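Side-chain contacts in cytochrome C' (Rubrivivax gelatinosus, PDB 2J8W), which binds a high-spin heme c whose iron lacks a sixth ligand, and is associated with electron transfer, though its exact function is unknown: residues 20-23 with 24-27; 103-106 with 107-111. All coordinates share one frame; numbering follows the deposited sequence.

Contact 1 of 2, residues 20-23 with 24-27; sequences ANHF and GRVA. With HEC (heme c), chain C.
R25 grips the amide oxygen of N21 side-on, with NE and NH2 both donating to OD1. R25 NE and R25 NH2 each lie 2.9 Å from N21 OD1, each bond somewhat bent at the hydrogen. OD1 sits near the guanidinium plane, whereas the two nitrogens reach it from opposite faces of the amide, whose plane is turned 76° from the guanidinium. The H22 ring runs alongside R25, pointing the same way and tilted 28° from the guanidinium; its CE1 lies over the middle of the guanidinium face, 3.5 Å from CZ of R25. With CG of N21 anti to the backbone N (chi1 -176°) and the R25 chain extended from CG to NE, the N21 amide and the R25 guanidinium meet across one helical turn. This turn belongs to helix 5-30 of the four-helix bundle of cytochrome c'. Along its backbone, A27 N donates to F23 O at 2.9 Å. Away from the polar cluster, A20 CB packs 3.8 Å from the heme methyl CMA, and CBB of the heme lies over one face of the F23 ring. V112 and T115 of helix 105-126 also touch F23. The H22 ring is fixed at both nitrogens: ND1 is hydrogen-bonded with N44 OD1, and NE2 with Y11 OH of the second subunit, while F2 of that subunit packs on N21.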
ATOM      1  N   ALA A  20       3.289  -3.885   7.459  1.00 12.10           N
ATOM      2  CA  ALA A  20       3.676  -3.914   8.865  1.00 11.83           C
ATOM      3  C   ALA A  20       2.709  -3.116   9.723  1.00 11.78           C
ATOM      4  O   ALA A  20       2.365  -3.537  10.834  1.00 11.63           O
ATOM      5  CB  ALA A  20       5.101  -3.366   9.008  1.00 13.93           C
ATOM      6  N   ASN A  21       2.258  -1.970   9.225  1.00 11.48           N
ATOM      7  CA  ASN A  21       1.362  -1.158  10.037  1.00 11.04           C
ATOM      8  C   ASN A  21       0.023  -1.872  10.266  1.00 10.88           C
ATOM      9  O   ASN A  21      -0.456  -2.001  11.398  1.00 11.61           O
ATOM     10  CB  ASN A  21       1.150   0.193   9.403  1.00 11.62           C
ATOM     11  CG  ASN A  21       0.325   1.060  10.246  1.00 13.98           C
ATOM     12  OD1 ASN A  21      -0.887   0.957  10.258  1.00 16.21           O
ATOM     13  ND2 ASN A  21       0.993   1.900  11.052  1.00 19.56           N
ATOM     14  N   HIS A  22      -0.589  -2.381   9.216  1.00 10.62           N
ATOM     15  CA  HIS A  22      -1.891  -3.017   9.376  1.00 10.43           C
ATOM     16  C   HIS A  22      -1.799  -4.363  10.069  1.00  9.69           C
ATOM     17  O   HIS A  22      -2.662  -4.687  10.887  1.00 10.93           O
ATOM     18  CB  HIS A  22      -2.601  -3.059   8.011  1.00 10.70           C
ATOM     19  CG  HIS A  22      -3.049  -1.711   7.591  1.00 10.53           C
ATOM     20  ND1 HIS A  22      -4.187  -1.128   8.118  1.00 11.54           N
ATOM     21  CD2 HIS A  22      -2.450  -0.755   6.850  1.00 11.00           C
ATOM     22  CE1 HIS A  22      -4.275   0.118   7.661  1.00 12.01           C
ATOM     23  NE2 HIS A  22      -3.239   0.365   6.881  1.00 11.18           N
ATOM     24  N   PHE A  23      -0.734  -5.129   9.786  1.00 10.48           N
ATOM     25  CA  PHE A  23      -0.523  -6.363  10.512  1.00 10.79           C
ATOM     26  C   PHE A  23      -0.318  -6.090  12.001  1.00 11.27           C
ATOM     27  O   PHE A  23      -0.829  -6.807  12.844  1.00 11.58           O
ATOM     28  CB  PHE A  23       0.650  -7.146   9.924  1.00 11.27           C
ATOM     29  CG  PHE A  23       0.895  -8.462  10.590  1.00 11.90           C
ATOM     30  CD1 PHE A  23       0.021  -9.494  10.467  1.00 13.71           C
ATOM     31  CD2 PHE A  23       2.044  -8.688  11.321  1.00 13.00           C
ATOM     32  CE1 PHE A  23       0.217 -10.690  11.087  1.00 14.27           C
ATOM     33  CE2 PHE A  23       2.258  -9.898  11.942  1.00 15.13           C
ATOM     34  CZ  PHE A  23       1.363 -10.886  11.811  1.00 14.84           C
ATOM     35  N   GLY A  24       0.416  -5.018  12.300  1.00 11.34           N
ATOM     36  CA  GLY A  24       0.644  -4.663  13.680  1.00 11.29           C
ATOM     37  C   GLY A  24      -0.623  -4.353  14.450  1.00 10.95           C
ATOM     38  O   GLY A  24      -0.719  -4.632  15.642  1.00 11.54           O
ATOM     39  N   ARG A  25      -1.623  -3.786  13.772  1.00 10.82           N
ATOM     40  CA  ARG A  25      -2.904  -3.527  14.417  1.00 11.32           C
ATOM     41  C   ARG A  25      -3.588  -4.823  14.815  1.00 11.38           C
ATOM     42  O   ARG A  25      -4.158  -4.948  15.908  1.00 12.76           O
ATOM     43  CB  ARG A  25      -3.815  -2.720  13.484  1.00 11.11           C
ATOM     44  CG  ARG A  25      -3.265  -1.363  13.144  1.00 12.07           C
ATOM     45  CD  ARG A  25      -4.212  -0.592  12.249  1.00 14.01           C
ATOM     46  NE  ARG A  25      -3.522   0.452  11.484  1.00 15.10           N
ATOM     47  CZ  ARG A  25      -4.124   1.490  10.919  1.00 14.36           C
ATOM     48  NH1 ARG A  25      -5.433   1.576  10.953  1.00 16.30           N
ATOM     49  NH2 ARG A  25      -3.420   2.391  10.257  1.00 15.95           N
ATOM     50  N   VAL A  26      -3.513  -5.811  13.928  1.00 10.88           N
ATOM     51  CA  VAL A  26      -4.093  -7.120  14.228  1.00 11.63           C
ATOM     52  C   VAL A  26      -3.336  -7.773  15.371  1.00 11.03           C
ATOM     53  O   VAL A  26      -3.935  -8.348  16.288  1.00 11.48           O
ATOM     54  CB  VAL A  26      -4.133  -8.026  12.973  1.00 11.49           C
ATOM     55  CG1 VAL A  26      -4.858  -9.338  13.269  1.00 13.45           C
ATOM     56  CG2 VAL A  26      -4.815  -7.296  11.789  1.00 13.24           C
ATOM     57  N   ALA A  27      -2.015  -7.724  15.310  1.00 11.12           N
ATOM     58  CA  ALA A  27      -1.172  -8.315  16.340  1.00 11.51           C
ATOM     59  C   ALA A  27      -1.472  -7.694  17.692  1.00 11.33           C
ATOM     60  O   ALA A  27      -1.452  -8.389  18.690  1.00 11.96           O
ATOM     61  CB  ALA A  27       0.306  -8.192  15.960  1.00 12.92           C
TER
HETATM   62 FE   HEC C1129       9.749  -7.717   5.044  1.00 14.80          FE
HETATM   63  CHA HEC C1129      11.598  -4.942   4.223  1.00 14.88           C
HETATM   64  CHB HEC C1129       7.937  -5.873   7.211  1.00 14.18           C
HETATM   65  CHC HEC C1129       7.413 -10.235   5.265  1.00 15.21           C
HETATM   66  CHD HEC C1129      11.482  -9.556   2.745  1.00 15.48           C
HETATM   67  NA  HEC C1129       9.757  -5.781   5.578  1.00 14.54           N
HETATM   68  C1A HEC C1129      10.630  -4.779   5.187  1.00 13.80           C
HETATM   69  C2A HEC C1129      10.362  -3.569   5.917  1.00 14.33           C
HETATM   70  C3A HEC C1129       9.341  -3.827   6.754  1.00 13.48           C
HETATM   71  C4A HEC C1129       8.943  -5.206   6.536  1.00 14.09           C
HETATM   72  CMA HEC C1129       8.633  -2.878   7.722  1.00 15.56           C
HETATM   73  CAA HEC C1129      11.125  -2.256   5.766  1.00 15.49           C
HETATM   74  CBA HEC C1129      10.545  -1.393   4.673  1.00 17.52           C
HETATM   75  CGA HEC C1129      11.280  -0.017   4.701  0.50 16.25           C
HETATM   76  O1A HEC C1129      12.035   0.326   5.663  0.50 18.62           O
HETATM   77  O2A HEC C1129      11.181   0.830   3.760  0.50 15.58           O
HETATM   78  NB  HEC C1129       7.952  -8.001   6.009  1.00 13.68           N
HETATM   79  C1B HEC C1129       7.502  -7.149   6.966  1.00 13.24           C
HETATM   80  C2B HEC C1129       6.396  -7.779   7.646  1.00 13.93           C
HETATM   81  C3B HEC C1129       6.231  -8.989   7.097  1.00 12.97           C
HETATM   82  C4B HEC C1129       7.210  -9.146   6.048  1.00 13.79           C
HETATM   83  CMB HEC C1129       5.592  -7.189   8.816  1.00 15.54           C
HETATM   84  CAB HEC C1129       5.188 -10.043   7.433  1.00 14.54           C
HETATM   85  CBB HEC C1129       3.829  -9.659   7.640  1.00 14.82           C
HETATM   86  NC  HEC C1129       9.475  -9.468   4.163  1.00 14.22           N
HETATM   87  C1C HEC C1129       8.486 -10.409   4.415  1.00 14.76           C
HETATM   88  C2C HEC C1129       8.734 -11.646   3.715  1.00 15.16           C
HETATM   89  C3C HEC C1129       9.867 -11.459   2.995  1.00 15.47           C
HETATM   90  C4C HEC C1129      10.364 -10.118   3.288  1.00 15.24           C
HETATM   91  CMC HEC C1129       7.825 -12.874   3.772  1.00 16.67           C
HETATM   92  CAC HEC C1129      10.585 -12.462   2.036  1.00 16.66           C
HETATM   93  CBC HEC C1129       9.878 -13.504   1.459  1.00 16.11           C
HETATM   94  ND  HEC C1129      11.261  -7.318   3.709  1.00 15.42           N
HETATM   95  C1D HEC C1129      11.875  -8.272   2.895  1.00 14.85           C
HETATM   96  C2D HEC C1129      12.998  -7.665   2.215  1.00 15.45           C
HETATM   97  C3D HEC C1129      13.022  -6.278   2.645  1.00 16.09           C
HETATM   98  C4D HEC C1129      11.914  -6.105   3.576  1.00 14.57           C
HETATM   99  CMD HEC C1129      13.948  -8.346   1.252  1.00 17.56           C
HETATM  100  CAD HEC C1129      13.953  -5.193   2.183  1.00 16.26           C
HETATM  101  CBD HEC C1129      13.298  -4.450   1.006  1.00 15.37           C
HETATM  102  CGD HEC C1129      14.257  -3.399   0.466  1.00 15.24           C
HETATM  103  O1D HEC C1129      14.407  -3.334  -0.777  1.00 17.00           O
HETATM  104  O2D HEC C1129      14.832  -2.585   1.274  1.00 16.44           O

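Contact 2 of 2, residues 103-106 with 107-111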
ATOM      1  N   GLY A 103     -13.870 -14.423  12.250  1.00 16.83           N
ATOM      2  CA  GLY A 103     -13.913 -13.617  13.465  1.00 17.71           C
ATOM      3  C   GLY A 103     -13.513 -14.362  14.739  1.00 16.75           C
ATOM      4  O   GLY A 103     -13.629 -13.825  15.839  1.00 20.02           O
ATOM      5  N   ASP A 104     -13.002 -15.569  14.607  1.00 16.38           N
ATOM      6  CA  ASP A 104     -12.609 -16.380  15.763  1.00 16.29           C
ATOM      7  C   ASP A 104     -11.267 -15.884  16.282  1.00 14.50           C
ATOM      8  O   ASP A 104     -10.269 -15.978  15.606  1.00 15.41           O
ATOM      9  CB  ASP A 104     -12.571 -17.858  15.375  1.00 16.49           C
ATOM     10  CG  ASP A 104     -12.344 -18.743  16.515  0.50 20.39           C
ATOM     11  OD1 ASP A 104     -11.339 -18.666  17.143  0.50 25.63           O
ATOM     12  OD2 ASP A 104     -13.211 -19.564  16.832  0.50 28.82           O
ATOM     13  N   PHE A 105     -11.251 -15.373  17.497  1.00 14.67           N
ATOM     14  CA  PHE A 105     -10.058 -14.835  18.112  1.00 14.12           C
ATOM     15  C   PHE A 105      -8.904 -15.835  18.100  1.00 14.53           C
ATOM     16  O   PHE A 105      -7.783 -15.493  17.757  1.00 13.96           O
ATOM     17  CB  PHE A 105     -10.362 -14.365  19.533  1.00 14.74           C
ATOM     18  CG  PHE A 105      -9.181 -13.720  20.198  1.00 13.83           C
ATOM     19  CD1 PHE A 105      -8.170 -14.481  20.804  1.00 14.26           C
ATOM     20  CD2 PHE A 105      -8.976 -12.372  20.131  1.00 16.17           C
ATOM     21  CE1 PHE A 105      -7.070 -13.888  21.376  1.00 15.20           C
ATOM     22  CE2 PHE A 105      -7.856 -11.776  20.673  1.00 17.33           C
ATOM     23  CZ  PHE A 105      -6.908 -12.543  21.286  1.00 16.10           C
ATOM     24  N   ALA A 106      -9.190 -17.094  18.456  1.00 14.15           N
ATOM     25  CA  ALA A 106      -8.131 -18.081  18.527  1.00 15.59           C
ATOM     26  C   ALA A 106      -7.536 -18.328  17.145  1.00 14.34           C
ATOM     27  O   ALA A 106      -6.338 -18.477  17.020  1.00 15.34           O
ATOM     28  CB  ALA A 106      -8.655 -19.374  19.123  1.00 16.94           C
ATOM     29  N   GLN A 107      -8.391 -18.418  16.125  1.00 15.88           N
ATOM     30  CA  GLN A 107      -7.893 -18.655  14.767  1.00 14.99           C
ATOM     31  C   GLN A 107      -7.077 -17.452  14.290  1.00 12.97           C
ATOM     32  O   GLN A 107      -6.040 -17.624  13.652  1.00 14.01           O
ATOM     33  CB  GLN A 107      -9.066 -18.884  13.806  0.65 16.39           C
ATOM     34  CG  GLN A 107      -8.732 -19.470  12.420  0.65 18.96           C
ATOM     35  CD  GLN A 107      -9.970 -19.610  11.516  0.60 19.56           C
ATOM     36  OE1 GLN A 107      -9.893 -19.791  10.233  0.65 19.83           O
ATOM     37  NE2 GLN A 107     -11.127 -19.496  12.170  0.65 17.41           N
ATOM     38  N   ILE A 108      -7.527 -16.243  14.601  1.00 13.37           N
ATOM     39  CA  ILE A 108      -6.767 -15.046  14.240  1.00 12.93           C
ATOM     40  C   ILE A 108      -5.425 -15.033  14.930  1.00 11.84           C
ATOM     41  O   ILE A 108      -4.388 -14.786  14.308  1.00 13.12           O
ATOM     42  CB  ILE A 108      -7.568 -13.768  14.567  1.00 12.26           C
ATOM     43  CG1 ILE A 108      -8.798 -13.654  13.637  1.00 13.40           C
ATOM     44  CG2 ILE A 108      -6.700 -12.511  14.462  1.00 13.19           C
ATOM     45  CD1 ILE A 108      -9.802 -12.625  14.082  1.00 15.22           C
ATOM     46  N   LYS A 109      -5.445 -15.309  16.221  1.00 12.44           N
ATOM     47  CA  LYS A 109      -4.196 -15.317  16.966  1.00 12.80           C
ATOM     48  C   LYS A 109      -3.197 -16.363  16.434  1.00 13.10           C
ATOM     49  O   LYS A 109      -1.996 -16.076  16.278  1.00 13.64           O
ATOM     50  CB  LYS A 109      -4.453 -15.510  18.461  1.00 13.32           C
ATOM     51  CG  LYS A 109      -3.201 -15.459  19.304  1.00 13.85           C
ATOM     52  CD  LYS A 109      -3.476 -15.202  20.763  1.00 15.34           C
ATOM     53  CE  LYS A 109      -2.199 -15.025  21.525  1.00 17.76           C
ATOM     54  NZ  LYS A 109      -2.590 -14.175  22.802  1.00 20.82           N
ATOM     55  N   ALA A 110      -3.690 -17.564  16.115  1.00 13.15           N
ATOM     56  CA  ALA A 110      -2.818 -18.610  15.603  1.00 14.23           C
ATOM     57  C   ALA A 110      -2.202 -18.137  14.271  1.00 13.32           C
ATOM     58  O   ALA A 110      -1.027 -18.317  13.994  1.00 14.78           O
ATOM     59  CB  ALA A 110      -3.558 -19.922  15.412  1.00 15.63           C
ATOM     60  N   ALA A 111      -3.026 -17.531  13.429  1.00 13.39           N
ATOM     61  CA  ALA A 111      -2.580 -17.083  12.102  1.00 13.03           C
ATOM     62  C   ALA A 111      -1.646 -15.879  12.212  1.00 12.92           C
ATOM     63  O   ALA A 111      -0.724 -15.731  11.414  1.00 14.06           O
ATOM     64  CB  ALA A 111      -3.749 -16.784  11.221  1.00 14.44           C
TER
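D104 turns its carboxylate to the backbone of Q107: D104 OD1 accepts from Q107 N at 3.1 Å, on its anti side and 33° out of the carboxylate plane. CG of D104 stands anti to its own N (chi1 -173°), beside the carbonyl carbon, which brings OD1 over the first turn of the helix. D104 is thus the N-cap of helix 105-126, and G103, with positive phi, leaves the preceding helix 79-102 just before it. The D104 carbonyl O also receives I108 N at 2.9 Å in a nearly straight bond. F105 and K109 lie side by side and point the same way, the aliphatic chain of K109 stretched out so that its CD comes 3.9 Å from CE1 of the F105 ring. Beyond that contact NZ of K109 is hydrogen-bonded to A30 O, and the F105 ring makes an edge-to-face contact with F36. On the buried side of the turn, I108 folds CG1 back to 3.4 Å from D104 O and brings CD1 near G103, while A99 of helix 79-102 touches both I108 and Q107.

How the contacts relate
Contact 1 comes first along the chain, in the later part of helix 5-30, and joins successive turns of that helix without enclosing a loop. The chain then passes through helices 38-52, 74-77 and 79-102 before contact 2 closes the first turn of helix 105-126, directly after the bend from helix 79-102. The two contacts are in series, neither nested nor crossed, with centres about 14 Å apart. They meet in space where V26 CG1 packs 3.9 Å from I108 CG2, joining helices 5-30 and 105-126. Contact 1 borders the heme and the second subunit; contact 2 lies at the surface, away from both.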